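PDB 3RFI: Asp from Solanum tuberosum, which forms the saposin-like domain of a plant aspartic protease, a helical module that, like other saposin-type domains, probably interacts with membrane lipids. Local coordinates for residues S28-P32 against D33-S37. Residues are numbered along the deposited sequence; the frame is centred on the assembly and turned at random.
Sequences SGVRP and DQVCS
R31 O reaches forward to the backbone N of V35, and this bond opens the short helix 32-38. It spans 2.9 Å and is nearly straight, 169° at the hydrogen, with the donor almost in line with the R31 carbonyl. Q34 N gives R31 O a second, weak and bent hydrogen bond. One residue further on, P32 O accepts from C36 N at 2.8 Å, repeating the i to i+4 pattern. R31 holds the N-cap position and serves the helix through its carbonyl; P32 follows as the first helical residue, its ring nitrogen having no hydrogen that would need an acceptor.

Among the side chains, R31 and Q34 run alongside each other in the same direction, with their CB atoms 3.8 Å apart. The guanidinium and amide planes stand almost perpendicular, 81° apart, and R31 NE lies 4.0 Å from Q34 CG, with CB as near, so the guanidinium meets the glutamine's methylenes obliquely. With CG between its backbone N and carbonyl carbon (chi1 64°), D33 brings OD2 to 3.5 Å from R31 CB; the charged ends stay separate, R31 NE being 5.4 Å from D33 OD2.

The apolar share is small: V30 CG2 meets V35 CG2 at 4.0 Å across the bend. V30 and P32 also touch helix 71-87 at Q84.

Backbone bonds therefore start the new helix beyond helix 6-29, the C36 disulfide to C76, one of the domain's three, ties it to helix 71-87, and any R31-D33 attraction is probably modest at this exposed surface.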
loop_
_atom_site.group_PDB
_atom_site.type_symbol
_atom_site.label_atom_id
_atom_site.label_comp_id
_atom_site.label_asym_id
_atom_site.label_seq_id
_atom_site.Cartn_x
_atom_site.Cartn_y
_atom_site.Cartn_z
ATOM N N SER A 28 -4.281 4.181 -2.038
ATOM C CA SER A 28 -5.544 4.652 -2.615
ATOM C C SER A 28 -6.083 3.727 -3.697
ATOM O O SER A 28 -7.314 3.739 -3.994
ATOM C CB SER A 28 -5.399 6.077 -3.162
ATOM O OG SER A 28 -5.358 6.980 -2.066
ATOM N N GLY A 29 -5.186 2.909 -4.265
ATOM C CA GLY A 29 -5.584 1.947 -5.290
ATOM C C GLY A 29 -6.292 0.731 -4.681
ATOM O O GLY A 29 -7.001 0.021 -5.370
ATOM N N VAL A 30 -6.157 0.492 -3.397
ATOM C CA VAL A 30 -6.911 -0.646 -2.826
ATOM C C VAL A 30 -8.430 -0.442 -2.899
ATOM O O VAL A 30 -8.921 0.636 -2.605
ATOM C CB VAL A 30 -6.399 -1.116 -1.491
ATOM C CG1 VAL A 30 -5.686 -0.113 -0.752
ATOM C CG2 VAL A 30 -7.524 -1.733 -0.623
ATOM N N ARG A 31 -9.167 -1.454 -3.350
ATOM C CA ARG A 31 -10.619 -1.297 -3.487
ATOM C C ARG A 31 -11.267 -2.256 -2.542
ATOM O O ARG A 31 -11.168 -3.438 -2.752
ATOM C CB ARG A 31 -11.080 -1.586 -4.918
ATOM C CG ARG A 31 -10.651 -0.483 -5.918
ATOM C CD ARG A 31 -10.662 -1.017 -7.352
ATOM N NE ARG A 31 -9.827 -2.220 -7.537
ATOM C CZ ARG A 31 -9.139 -2.506 -8.653
ATOM N NH1 ARG A 31 -9.149 -1.672 -9.703
ATOM N NH2 ARG A 31 -8.427 -3.629 -8.719
ATOM N N PRO A 32 -11.884 -1.738 -1.463
ATOM C CA PRO A 32 -12.487 -2.587 -0.433
ATOM C C PRO A 32 -13.383 -3.600 -1.079
ATOM O O PRO A 32 -13.395 -4.749 -0.679
ATOM C CB PRO A 32 -13.328 -1.568 0.367
ATOM C CG PRO A 32 -12.395 -0.433 0.379
ATOM C CD PRO A 32 -11.997 -0.312 -1.093
ATOM N N ASP A 33 -14.166 -3.186 -2.061
ATOM C CA ASP A 33 -15.080 -4.150 -2.655
ATOM C C ASP A 33 -14.437 -5.323 -3.371
ATOM O O ASP A 33 -14.922 -6.461 -3.308
ATOM C CB ASP A 33 -16.170 -3.489 -3.492
ATOM C CG ASP A 33 -15.649 -2.754 -4.702
ATOM O OD1 ASP A 33 -16.501 -2.428 -5.540
ATOM O OD2 ASP A 33 -14.437 -2.457 -4.831
ATOM N N GLN A 34 -13.322 -5.039 -4.017
ATOM C CA GLN A 34 -12.561 -6.036 -4.757
ATOM C C GLN A 34 -11.872 -6.964 -3.777
ATOM O O GLN A 34 -11.849 -8.172 -3.981
ATOM C CB GLN A 34 -11.480 -5.316 -5.572
ATOM C CG GLN A 34 -11.234 -5.935 -6.818
ATOM C CD GLN A 34 -12.498 -6.023 -7.680
ATOM O OE1 GLN A 34 -13.125 -5.002 -8.046
ATOM N NE2 GLN A 34 -12.874 -7.252 -8.012
ATOM N N VAL A 35 -11.283 -6.381 -2.739
ATOM C CA VAL A 35 -10.571 -7.157 -1.736
ATOM C C VAL A 35 -11.599 -8.056 -1.041
ATOM O O VAL A 35 -11.388 -9.250 -0.921
ATOM C CB VAL A 35 -9.940 -6.254 -0.663
ATOM C CG1 VAL A 35 -9.382 -7.118 0.452
ATOM C CG2 VAL A 35 -8.771 -5.494 -1.228
ATOM N N CYS A 36 -12.739 -7.474 -0.669
ATOM C CA CYS A 36 -13.826 -8.246 -0.024
ATOM C C CYS A 36 -14.455 -9.310 -0.906
ATOM O O CYS A 36 -14.826 -10.379 -0.425
ATOM C CB CYS A 36 -14.837 -7.257 0.483
ATOM S SG CYS A 36 -14.043 -6.412 1.898
ATOM N N SER A 37 -14.545 -9.046 -2.198
ATOM C CA SER A 37 -14.936 -10.077 -3.148
ATOM C C SER A 37 -13.930 -11.246 -3.215
ATOM O O SER A 37 -14.324 -12.412 -3.193
ATOM C CB SER A 37 -15.142 -9.480 -4.534
ATOM O OG SER A 37 -16.342 -8.751 -4.547
#